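Local coordinates for 3-oxoacyl-[acyl-carrier-protein] synthase 3 (Micrococcus luteus NCTC 2665, PDB 4EWP), which probably catalyses the condensation that starts bacterial fatty acid synthesis, joining an acetyl group from acetyl-CoA to two carbons from malonyl-ACP, at residues Gly194-Thr199 with Ala338-Gly343; Ser198-Thr203 with Leu236-Pro241; Ala12-Val17 with Pro183-Ser188. All blocks are in the same frame, centred on the assembly; numbering follows the deposited sequence.

From the N terminus, contact 3 closes first: strand 13-22, at the edge of the first five-stranded sheet, meets the 183-188 connection leading to the second sheet. Only then does contact 1 open, at 194-199, spanning most of the second half of the chain before it closes at 338-343, where strand 341-348 begins. Contact 2 nests inside this loop; it starts from the same stretch, sharing S198 and T199, and closes at 236-241 on the way into helix 240-262. Contacts 1 and 2 touch, their centres about 10 Å apart, whereas contacts 2 and 3 lie on opposite sides of the chain's centre, about 34 Å apart between centres. All three also touch the second subunit.

Contact 1. Residues Gly194-Thr199 with Ala338-Gly343; sequences GERWST and AGLVYG
L340 lays its CD1 methyl against the side chain of R196, and the two cross obliquely. CD1 lies 3.6 Å from R196 CB; the bend at chi3 (62°) brings R196 NE equally near it. What leucine meets here is thus chiefly the aliphatic stem of the arginine. Its other branch, CD2, faces T199 CB at a looser 4.3 Å, and, of helix 240-262, W246 packs on L340 and S242 on R196.

G339 works through its backbone. A cis peptide joins it to L340, and its carbonyl O points into the 194-197 backbone, which is closed by the W197 N to G194 O bond, and receives CA-H...O contacts from G194 CA at 3.4 Å and from W197 CA at 3.0 Å. Glycine suits the site: at phi 156° a CB would be pressed against the carbonyl O of A338 and V341 N. Its N-H donates to a water 2.9 Å from G339 N, and that water in turn donates to W197 O at 2.6 Å. The indole of W197 begins beside G339 O, and its NE1 bonds S100 O of the second subunit, where the ring also meets H96 edge-to-face.

L340 lies about 9 Å, side chain to side chain, from C123, the predicted nucleophile. With direct hydrogen bonds absent between the segments, the join rests on methyl packing, CA-H...O contacts and one water, the backbone of G339 serving both of the last two.

Contact 2. Residues Ser198-Thr203 with Leu236-Pro241; sequences STISMT and LRQDGP
S201 and R237 form the hydrogen-bonded pair of a two-stranded antiparallel sheet: S201 N donates to R237 O at 3.1 Å, and R237 N to S201 O at 2.8 Å. A further backbone bond runs from D239 N to T199 O.

T199 O takes a second, side-chain bond from R237 NH2 at 3.1 Å. NH2 approaches from above the carbonyl plane, while the oxygen stays close to the guanidinium plane. The bend at chi2 (-83°) sets R237 CD 3.4 Å from S201 OG, and the chain runs on toward S198 and T199. Serine is small enough to lie beside this chain, and its OG makes a weak bond to S198 O.

Apolar contacts occupy the other face. M202 SD sits 3.4 Å from L236 CD1, while I200 and Q238 lie side by side, with I200 CG1 4.1 Å from Q238 CB; the amide of Q238 reaches S163 O. Side chain to side chain, I200 is about 6 Å from C123 and Q238 about 7 Å from N306, both predicted catalytic.

D239 is the N-cap of helix 240-262, and its OD2 bonds S242 OG. V243 of that helix covers the I200-Q238 end, T98 of the second subunit the M202-L236 end.

Contact 3. Residues Ala12-Val17 with Pro183-Ser188; sequences AASRIV and PGISPS
S14 O receives a weak hydrogen bond from G184 N (2.9 Å, 130° at the hydrogen), and two waters complete the join: one accepts from both S14 N and I185 N, the other accepts from I16 N and donates to G184 O. A13 turns its CB toward the loop and rests 3.5 Å from P183 CA, where a small methyl fits against the proline. Glycine is needed next, since a CB on residue 184 would run into R15 CB and S14 O.

Strand 13-22 is the outermost strand of the first sheet of this thiolase-type fold. A13 and R15 use their backbone polar groups on strand 170-180, leaving the backbone N and O of S14 and the N of I16 to serve the loop. That loop bonds strand 341-348 (G184 with R348, S186 with V346), tying both sheets together.

I185 packs against S14. Its CD1 comes 3.7 Å from S14 OG and 4.1 Å from I16 CG1, the two isoleucines crossing at about a right angle. S14 keeps OG between its backbone N and carbonyl carbon (chi1 59°), and this hydroxyl bonds OD1 of D134 on helix 125-138. I185 O is bonded by NE2 of Q7 of the second subunit.

Contact 1. Residues Gly194-Thr199 with Ala338-Gly343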
ATOM      1  N   GLY A 194      -3.638  11.629 -11.405  1.00 21.58           N
ATOM      2  CA  GLY A 194      -2.602  10.882 -12.083  1.00 16.08           C
ATOM      3  C   GLY A 194      -2.146  11.526 -13.379  1.00 22.69           C
ATOM      4  O   GLY A 194      -1.121  11.127 -13.942  1.00 24.00           O
ATOM      5  N   GLU A 195      -2.898  12.497 -13.892  1.00 22.95           N
ATOM      6  CA  GLU A 195      -2.432  13.173 -15.099  1.00 26.32           C
ATOM      7  C   GLU A 195      -1.084  13.814 -14.803  1.00 26.99           C
ATOM      8  O   GLU A 195      -0.277  14.037 -15.705  1.00 24.11           O
ATOM      9  CB  GLU A 195      -3.410  14.237 -15.604  1.00 30.44           C
ATOM     10  CG  GLU A 195      -2.842  14.986 -16.810  1.00 43.50           C
ATOM     11  CD  GLU A 195      -3.802  15.995 -17.418  1.00 54.05           C
ATOM     12  OE1 GLU A 195      -4.994  15.670 -17.597  1.00 57.32           O
ATOM     13  OE2 GLU A 195      -3.354  17.120 -17.721  1.00 60.84           O
ATOM     14  N   ARG A 196      -0.839  14.092 -13.524  1.00 24.31           N
ATOM     15  CA  ARG A 196       0.364  14.807 -13.134  1.00 28.81           C
ATOM     16  C   ARG A 196       1.305  13.891 -12.381  1.00 26.26           C
ATOM     17  O   ARG A 196       2.066  14.336 -11.513  1.00 22.16           O
ATOM     18  CB  ARG A 196      -0.002  16.059 -12.327  1.00 32.39           C
ATOM     19  CG  ARG A 196      -0.898  17.017 -13.133  1.00 39.48           C
ATOM     20  CD  ARG A 196      -1.332  18.254 -12.354  1.00 48.01           C
ATOM     21  NE  ARG A 196      -0.175  19.059 -11.970  1.00 59.92           N
ATOM     22  CZ  ARG A 196      -0.178  20.384 -11.856  1.00 65.80           C
ATOM     23  NH1 ARG A 196      -1.286  21.067 -12.102  1.00 67.89           N
ATOM     24  NH2 ARG A 196       0.931  21.023 -11.499  1.00 67.20           N
ATOM     25  N   TRP A 197       1.256  12.606 -12.739  1.00 19.28           N
ATOM     26  CA  TRP A 197       2.084  11.571 -12.097  1.00 21.27           C
ATOM     27  C   TRP A 197       3.573  11.930 -12.097  1.00 22.59           C
ATOM     28  O   TRP A 197       4.288  11.642 -11.140  1.00 20.42           O
ATOM     29  CB  TRP A 197       1.851  10.225 -12.801  1.00 19.60           C
ATOM     30  CG  TRP A 197       2.353   8.974 -12.107  1.00 20.33           C
ATOM     31  CD1 TRP A 197       1.707   8.253 -11.134  1.00 16.23           C
ATOM     32  CD2 TRP A 197       3.561   8.242 -12.405  1.00 22.60           C
ATOM     33  NE1 TRP A 197       2.454   7.145 -10.784  1.00 17.06           N
ATOM     34  CE2 TRP A 197       3.590   7.114 -11.552  1.00 20.39           C
ATOM     35  CE3 TRP A 197       4.623   8.443 -13.289  1.00 24.76           C
ATOM     36  CZ2 TRP A 197       4.645   6.204 -11.557  1.00 19.71           C
ATOM     37  CZ3 TRP A 197       5.669   7.528 -13.296  1.00 25.65           C
ATOM     38  CH2 TRP A 197       5.671   6.426 -12.435  1.00 23.79           C
ATOM     39  N   SER A 198       4.032  12.606 -13.146  1.00 22.96           N
ATOM     40  CA  SER A 198       5.461  12.835 -13.290  1.00 29.49           C
ATOM     41  C   SER A 198       5.969  14.082 -12.565  1.00 30.37           C
ATOM     42  O   SER A 198       7.176  14.340 -12.562  1.00 30.75           O
ATOM     43  CB  SER A 198       5.861  12.893 -14.769  1.00 34.58           C
ATOM     44  OG  SER A 198       5.525  14.157 -15.323  1.00 41.38           O
ATOM     45  N   THR A 199       5.067  14.841 -11.943  1.00 27.00           N
ATOM     46  CA  THR A 199       5.455  16.104 -11.293  1.00 28.95           C
ATOM     47  C   THR A 199       6.462  15.916 -10.154  1.00 28.65           C
ATOM     48  O   THR A 199       7.429  16.667 -10.038  1.00 27.98           O
ATOM     49  CB  THR A 199       4.222  16.915 -10.827  1.00 26.82           C
ATOM     50  OG1 THR A 199       3.492  17.333 -11.987  1.00 25.73           O
ATOM     51  CG2 THR A 199       4.648  18.160 -10.040  1.00 25.00           C
ATOM     52  N   ALA A 338       3.536  13.097  -4.334  1.00 16.20           N
ATOM     53  CA  ALA A 338       3.673  12.431  -5.634  1.00 17.64           C
ATOM     54  C   ALA A 338       2.433  11.603  -6.015  1.00 18.33           C
ATOM     55  O   ALA A 338       1.870  10.882  -5.191  1.00 17.55           O
ATOM     56  CB  ALA A 338       4.922  11.557  -5.648  1.00 14.43           C
ATOM     57  N   GLY A 339       2.001  11.717  -7.265  1.00 18.02           N
ATOM     58  CA  GLY A 339       0.811  11.009  -7.696  1.00 17.48           C
ATOM     59  C   GLY A 339       0.132  11.637  -8.897  1.00 25.46           C
ATOM     60  O   GLY A 339       0.053  11.019  -9.966  1.00 24.70           O
ATOM     61  N   LEU A 340      -0.378  12.858  -8.730  1.00 24.31           N
ATOM     62  CA  LEU A 340      -0.362  13.558  -7.456  1.00 20.19           C
ATOM     63  C   LEU A 340      -1.494  13.016  -6.573  1.00 23.84           C
ATOM     64  O   LEU A 340      -2.523  12.575  -7.080  1.00 21.99           O
ATOM     65  CB  LEU A 340      -0.543  15.056  -7.704  1.00 20.86           C
ATOM     66  CG  LEU A 340       0.597  15.829  -8.396  1.00 19.84           C
ATOM     67  CD1 LEU A 340       0.130  17.191  -8.922  1.00 23.24           C
ATOM     68  CD2 LEU A 340       1.770  16.009  -7.443  1.00 16.26           C
ATOM     69  N   VAL A 341      -1.294  13.029  -5.258  1.00 22.50           N
ATOM     70  CA  VAL A 341      -2.346  12.633  -4.324  1.00 21.54           C
ATOM     71  C   VAL A 341      -2.424  13.598  -3.139  1.00 19.97           C
ATOM     72  O   VAL A 341      -1.442  14.265  -2.802  1.00 16.84           O
ATOM     73  CB  VAL A 341      -2.164  11.185  -3.799  1.00 18.11           C
ATOM     74  CG1 VAL A 341      -2.313  10.175  -4.936  1.00 13.72           C
ATOM     75  CG2 VAL A 341      -0.817  11.026  -3.077  1.00 17.08           C
ATOM     76  N   TYR A 342      -3.596  13.657  -2.508  1.00 21.09           N
ATOM     77  CA  TYR A 342      -3.809  14.494  -1.333  1.00 18.93           C
ATOM     78  C   TYR A 342      -4.880  13.916  -0.408  1.00 21.84           C
ATOM     79  O   TYR A 342      -5.764  13.191  -0.848  1.00 26.30           O
ATOM     80  CB  TYR A 342      -4.244  15.889  -1.761  1.00 16.74           C
ATOM     81  CG  TYR A 342      -5.513  15.911  -2.586  1.00 19.61           C
ATOM     82  CD1 TYR A 342      -5.467  15.957  -3.976  1.00 21.98           C
ATOM     83  CD2 TYR A 342      -6.757  15.886  -1.975  1.00 24.85           C
ATOM     84  CE1 TYR A 342      -6.631  15.988  -4.732  1.00 21.59           C
ATOM     85  CE2 TYR A 342      -7.920  15.913  -2.718  1.00 26.90           C
ATOM     86  CZ  TYR A 342      -7.851  15.960  -4.096  1.00 25.65           C
ATOM     87  OH  TYR A 342      -9.019  15.989  -4.826  1.00 32.93           O
ATOM     88  N   GLY A 343      -4.813  14.276   0.869  1.00 20.42           N
ATOM     89  CA  GLY A 343      -5.822  13.871   1.831  1.00 22.21           C
ATOM     90  C   GLY A 343      -5.907  14.871   2.978  1.00 24.72           C
ATOM     91  O   GLY A 343      -4.879  15.418   3.407  1.00 22.90           O
TER
HETATM   92  O   HOH W   1       3.563  13.170  -9.192  1.00 16.97           O

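Contact 2. Residues Ser198-Thr203 with Leu236-Pro241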
ATOM      1  N   SER A 198       4.032  12.606 -13.146  1.00 22.96           N
ATOM      2  CA  SER A 198       5.461  12.835 -13.290  1.00 29.49           C
ATOM      3  C   SER A 198       5.969  14.082 -12.565  1.00 30.37           C
ATOM      4  O   SER A 198       7.176  14.340 -12.562  1.00 30.75           O
ATOM      5  CB  SER A 198       5.861  12.893 -14.769  1.00 34.58           C
ATOM      6  OG  SER A 198       5.525  14.157 -15.323  1.00 41.38           O
ATOM      7  N   THR A 199       5.067  14.841 -11.943  1.00 27.00           N
ATOM      8  CA  THR A 199       5.455  16.104 -11.293  1.00 28.95           C
ATOM      9  C   THR A 199       6.462  15.916 -10.154  1.00 28.65           C
ATOM     10  O   THR A 199       7.429  16.667 -10.038  1.00 27.98           O
ATOM     11  CB  THR A 199       4.222  16.915 -10.827  1.00 26.82           C
ATOM     12  OG1 THR A 199       3.492  17.333 -11.987  1.00 25.73           O
ATOM     13  CG2 THR A 199       4.648  18.160 -10.040  1.00 25.00           C
ATOM     14  N   ILE A 200       6.223  14.907  -9.327  1.00 26.36           N
ATOM     15  CA  ILE A 200       7.168  14.451  -8.321  1.00 25.89           C
ATOM     16  C   ILE A 200       7.324  12.958  -8.607  1.00 28.78           C
ATOM     17  O   ILE A 200       6.339  12.227  -8.605  1.00 29.24           O
ATOM     18  CB  ILE A 200       6.583  14.613  -6.902  1.00 23.24           C
ATOM     19  CG1 ILE A 200       6.143  16.054  -6.653  1.00 22.20           C
ATOM     20  CG2 ILE A 200       7.570  14.176  -5.839  1.00 17.54           C
ATOM     21  CD1 ILE A 200       5.354  16.203  -5.339  1.00 20.59           C
ATOM     22  N   SER A 201       8.545  12.507  -8.867  1.00 27.21           N
ATOM     23  CA  SER A 201       8.745  11.140  -9.324  1.00 26.09           C
ATOM     24  C   SER A 201      10.201  10.734  -9.186  1.00 27.85           C
ATOM     25  O   SER A 201      11.036  11.557  -8.828  1.00 31.29           O
ATOM     26  CB  SER A 201       8.320  11.008 -10.785  1.00 25.24           C
ATOM     27  OG  SER A 201       9.139  11.797 -11.627  1.00 26.94           O
ATOM     28  N   MET A 202      10.499   9.463  -9.459  1.00 26.81           N
ATOM     29  CA  MET A 202      11.874   8.972  -9.435  1.00 24.47           C
ATOM     30  C   MET A 202      12.518   9.282 -10.779  1.00 24.28           C
ATOM     31  O   MET A 202      11.813   9.480 -11.759  1.00 28.97           O
ATOM     32  CB  MET A 202      11.908   7.469  -9.184  1.00 24.24           C
ATOM     33  CG  MET A 202      11.127   7.008  -7.960  1.00 26.77           C
ATOM     34  SD  MET A 202      11.824   7.671  -6.428  1.00 31.59           S
ATOM     35  CE  MET A 202      13.391   6.826  -6.348  1.00 22.14           C
ATOM     36  N   THR A 203      13.846   9.310 -10.829  1.00 25.22           N
ATOM     37  CA  THR A 203      14.579   9.603 -12.064  1.00 29.62           C
ATOM     38  C   THR A 203      14.315   8.588 -13.173  1.00 33.93           C
ATOM     39  O   THR A 203      14.338   8.932 -14.365  1.00 35.08           O
ATOM     40  CB  THR A 203      16.107   9.674 -11.827  1.00 27.45           C
ATOM     41  OG1 THR A 203      16.517   8.581 -11.002  1.00 26.48           O
ATOM     42  CG2 THR A 203      16.487  10.992 -11.140  1.00 26.57           C
ATOM     43  N   LEU A 236      14.665  10.500  -6.069  1.00 25.57           N
ATOM     44  CA  LEU A 236      13.523  11.396  -6.112  1.00 26.70           C
ATOM     45  C   LEU A 236      13.860  12.710  -6.826  1.00 27.68           C
ATOM     46  O   LEU A 236      14.983  13.215  -6.754  1.00 28.17           O
ATOM     47  CB  LEU A 236      13.061  11.660  -4.679  1.00 28.66           C
ATOM     48  CG  LEU A 236      11.586  11.630  -4.292  1.00 32.72           C
ATOM     49  CD1 LEU A 236      10.839  10.541  -5.004  1.00 32.19           C
ATOM     50  CD2 LEU A 236      11.470  11.451  -2.780  1.00 35.15           C
ATOM     51  N   ARG A 237      12.877  13.259  -7.526  1.00 29.63           N
ATOM     52  CA  ARG A 237      13.057  14.509  -8.250  1.00 30.87           C
ATOM     53  C   ARG A 237      11.707  15.215  -8.273  1.00 27.25           C
ATOM     54  O   ARG A 237      10.666  14.574  -8.075  1.00 25.86           O
ATOM     55  CB  ARG A 237      13.599  14.217  -9.665  1.00 40.36           C
ATOM     56  CG  ARG A 237      12.866  14.881 -10.817  1.00 46.42           C
ATOM     57  CD  ARG A 237      11.619  14.120 -11.249  1.00 52.54           C
ATOM     58  NE  ARG A 237      10.481  15.018 -11.448  1.00 56.66           N
ATOM     59  CZ  ARG A 237      10.390  15.913 -12.427  1.00 62.36           C
ATOM     60  NH1 ARG A 237      11.370  16.038 -13.313  1.00 67.00           N
ATOM     61  NH2 ARG A 237       9.317  16.683 -12.522  1.00 62.64           N
ATOM     62  N   GLN A 238      11.708  16.528  -8.474  1.00 25.97           N
ATOM     63  CA  GLN A 238      10.443  17.232  -8.619  1.00 24.04           C
ATOM     64  C   GLN A 238      10.547  18.474  -9.492  1.00 26.19           C
ATOM     65  O   GLN A 238      11.598  19.112  -9.585  1.00 25.16           O
ATOM     66  CB  GLN A 238       9.884  17.626  -7.253  1.00 20.85           C
ATOM     67  CG  GLN A 238      10.599  18.820  -6.625  1.00 25.50           C
ATOM     68  CD  GLN A 238       9.933  19.305  -5.357  1.00 26.71           C
ATOM     69  OE1 GLN A 238       8.821  18.901  -5.030  1.00 23.06           O
ATOM     70  NE2 GLN A 238      10.620  20.176  -4.628  1.00 31.66           N
ATOM     71  N   ASP A 239       9.429  18.818 -10.119  1.00 28.63           N
ATOM     72  CA  ASP A 239       9.258  20.129 -10.723  1.00 28.52           C
ATOM     73  C   ASP A 239       8.852  21.099  -9.599  1.00 30.70           C
ATOM     74  O   ASP A 239       7.671  21.223  -9.267  1.00 29.21           O
ATOM     75  CB  ASP A 239       8.165  20.048 -11.782  1.00 31.39           C
ATOM     76  CG  ASP A 239       7.840  21.396 -12.379  1.00 39.39           C
ATOM     77  OD1 ASP A 239       8.354  22.395 -11.860  1.00 41.54           O
ATOM     78  OD2 ASP A 239       7.066  21.461 -13.355  1.00 43.45           O
ATOM     79  N   GLY A 240       9.837  21.767  -9.003  1.00 33.67           N
ATOM     80  CA  GLY A 240       9.620  22.624  -7.844  1.00 31.54           C
ATOM     81  C   GLY A 240       8.516  23.660  -7.986  1.00 31.88           C
ATOM     82  O   GLY A 240       7.595  23.714  -7.167  1.00 32.41           O
ATOM     83  N   PRO A 241       8.599  24.496  -9.026  1.00 32.41           N
ATOM     84  CA  PRO A 241       7.580  25.525  -9.260  1.00 33.32           C
ATOM     85  C   PRO A 241       6.160  24.971  -9.417  1.00 34.49           C
ATOM     86  O   PRO A 241       5.225  25.565  -8.876  1.00 38.64           O
ATOM     87  CB  PRO A 241       8.051  26.189 -10.561  1.00 32.04           C
ATOM     88  CG  PRO A 241       9.524  26.033 -10.530  1.00 33.04           C
ATOM     89  CD  PRO A 241       9.738  24.640  -9.945  1.00 33.24           C
TER

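Contact 3. Residues Ala12-Val17 with Pro183-Ser188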
ATOM      1  N   ALA A  12     -20.511   4.601  16.807  1.00 34.98           N
ATOM      2  CA  ALA A  12     -20.995   5.900  16.349  1.00 35.25           C
ATOM      3  C   ALA A  12     -19.941   6.675  15.549  1.00 37.78           C
ATOM      4  O   ALA A  12     -20.257   7.340  14.553  1.00 38.95           O
ATOM      5  CB  ALA A  12     -21.467   6.730  17.545  1.00 34.31           C
ATOM      6  N   ALA A  13     -18.686   6.599  15.987  1.00 33.04           N
ATOM      7  CA  ALA A  13     -17.650   7.444  15.401  1.00 27.94           C
ATOM      8  C   ALA A  13     -16.253   6.954  15.755  1.00 25.20           C
ATOM      9  O   ALA A  13     -16.080   5.862  16.294  1.00 24.67           O
ATOM     10  CB  ALA A  13     -17.842   8.900  15.841  1.00 23.22           C
ATOM     11  N   SER A  14     -15.256   7.772  15.456  1.00 22.78           N
ATOM     12  CA  SER A  14     -13.867   7.371  15.650  1.00 21.99           C
ATOM     13  C   SER A  14     -13.079   8.535  16.217  1.00 20.37           C
ATOM     14  O   SER A  14     -13.569   9.665  16.248  1.00 21.60           O
ATOM     15  CB  SER A  14     -13.260   7.013  14.301  1.00 17.82           C
ATOM     16  OG  SER A  14     -13.353   8.139  13.443  1.00 19.78           O
ATOM     17  N   ARG A  15     -11.839   8.284  16.628  1.00 17.46           N
ATOM     18  CA  ARG A  15     -11.031   9.359  17.197  1.00 24.58           C
ATOM     19  C   ARG A  15      -9.579   8.944  17.325  1.00 22.11           C
ATOM     20  O   ARG A  15      -9.274   7.770  17.544  1.00 21.91           O
ATOM     21  CB  ARG A  15     -11.620   9.814  18.543  1.00 33.66           C
ATOM     22  CG  ARG A  15     -10.697   9.770  19.751  1.00 45.21           C
ATOM     23  CD  ARG A  15     -11.417  10.338  20.994  1.00 57.30           C
ATOM     24  NE  ARG A  15     -10.573  10.329  22.195  1.00 68.52           N
ATOM     25  CZ  ARG A  15     -10.687   9.458  23.202  1.00 72.23           C
ATOM     26  NH1 ARG A  15     -11.624   8.515  23.166  1.00 74.43           N
ATOM     27  NH2 ARG A  15      -9.865   9.533  24.249  1.00 67.66           N
ATOM     28  N   ILE A  16      -8.687   9.913  17.156  1.00 19.30           N
ATOM     29  CA  ILE A  16      -7.261   9.680  17.344  1.00 21.17           C
ATOM     30  C   ILE A  16      -7.007   9.739  18.838  1.00 22.65           C
ATOM     31  O   ILE A  16      -7.234  10.775  19.465  1.00 26.87           O
ATOM     32  CB  ILE A  16      -6.419  10.754  16.612  1.00 18.92           C
ATOM     33  CG1 ILE A  16      -6.595  10.617  15.091  1.00 20.16           C
ATOM     34  CG2 ILE A  16      -4.944  10.671  17.026  1.00 18.26           C
ATOM     35  CD1 ILE A  16      -5.963  11.727  14.262  1.00 18.24           C
ATOM     36  N   VAL A  17      -6.564   8.631  19.428  1.00 21.57           N
ATOM     37  CA  VAL A  17      -6.415   8.598  20.883  1.00 23.57           C
ATOM     38  C   VAL A  17      -4.979   8.776  21.367  1.00 24.62           C
ATOM     39  O   VAL A  17      -4.733   8.788  22.581  1.00 26.59           O
ATOM     40  CB  VAL A  17      -7.019   7.323  21.499  1.00 25.32           C
ATOM     41  CG1 VAL A  17      -8.510   7.303  21.258  1.00 27.46           C
ATOM     42  CG2 VAL A  17      -6.351   6.067  20.922  1.00 22.23           C
ATOM     43  N   PRO A 183     -17.812  12.071  17.608  1.00 29.62           N
ATOM     44  CA  PRO A 183     -17.056  12.314  16.373  1.00 27.92           C
ATOM     45  C   PRO A 183     -15.713  12.981  16.662  1.00 27.62           C
ATOM     46  O   PRO A 183     -15.693  14.089  17.191  1.00 28.09           O
ATOM     47  CB  PRO A 183     -17.947  13.297  15.607  1.00 25.30           C
ATOM     48  CG  PRO A 183     -19.317  13.065  16.136  1.00 26.96           C
ATOM     49  CD  PRO A 183     -19.143  12.702  17.580  1.00 28.35           C
ATOM     50  N   GLY A 184     -14.615  12.319  16.316  1.00 22.88           N
ATOM     51  CA  GLY A 184     -13.288  12.884  16.505  1.00 23.27           C
ATOM     52  C   GLY A 184     -12.513  13.060  15.212  1.00 22.85           C
ATOM     53  O   GLY A 184     -11.450  13.691  15.204  1.00 25.23           O
ATOM     54  N   ILE A 185     -13.050  12.516  14.118  1.00 19.74           N
ATOM     55  CA  ILE A 185     -12.426  12.632  12.794  1.00 17.40           C
ATOM     56  C   ILE A 185     -13.489  12.996  11.754  1.00 18.21           C
ATOM     57  O   ILE A 185     -14.444  12.246  11.527  1.00 20.21           O
ATOM     58  CB  ILE A 185     -11.746  11.306  12.383  1.00 19.19           C
ATOM     59  CG1 ILE A 185     -10.738  10.858  13.444  1.00 19.89           C
ATOM     60  CG2 ILE A 185     -11.074  11.419  11.024  1.00 14.61           C
ATOM     61  CD1 ILE A 185     -10.012   9.568  13.095  1.00 14.37           C
ATOM     62  N   SER A 186     -13.332  14.151  11.129  1.00 17.50           N
ATOM     63  CA  SER A 186     -14.305  14.626  10.151  1.00 19.87           C
ATOM     64  C   SER A 186     -14.157  13.861   8.831  1.00 21.53           C
ATOM     65  O   SER A 186     -13.132  13.215   8.604  1.00 19.47           O
ATOM     66  CB  SER A 186     -14.124  16.126   9.911  1.00 22.64           C
ATOM     67  OG  SER A 186     -12.993  16.374   9.091  1.00 25.78           O
ATOM     68  N   PRO A 187     -15.180  13.937   7.961  1.00 20.60           N
ATOM     69  CA  PRO A 187     -15.169  13.144   6.719  1.00 21.76           C
ATOM     70  C   PRO A 187     -13.968  13.483   5.861  1.00 23.88           C
ATOM     71  O   PRO A 187     -13.703  14.663   5.600  1.00 21.85           O
ATOM     72  CB  PRO A 187     -16.464  13.564   6.003  1.00 18.52           C
ATOM     73  CG  PRO A 187     -17.356  14.116   7.107  1.00 24.06           C
ATOM     74  CD  PRO A 187     -16.411  14.737   8.116  1.00 19.75           C
ATOM     75  N   SER A 188     -13.241  12.462   5.423  1.00 20.53           N
ATOM     76  CA  SER A 188     -12.030  12.715   4.659  1.00 21.40           C
ATOM     77  C   SER A 188     -12.316  13.402   3.330  1.00 21.05           C
ATOM     78  O   SER A 188     -13.297  13.102   2.654  1.00 23.72           O
ATOM     79  CB  SER A 188     -11.250  11.423   4.429  1.00 22.55           C
ATOM     80  OG  SER A 188     -10.592  11.022   5.621  1.00 24.61           O
TER
HETATM   81  O   HOH W   2     -15.276  10.386  13.850  1.00 22.93           O
HETATM   82  O   HOH W   3      -9.346  12.691  16.699  1.00 26.87           O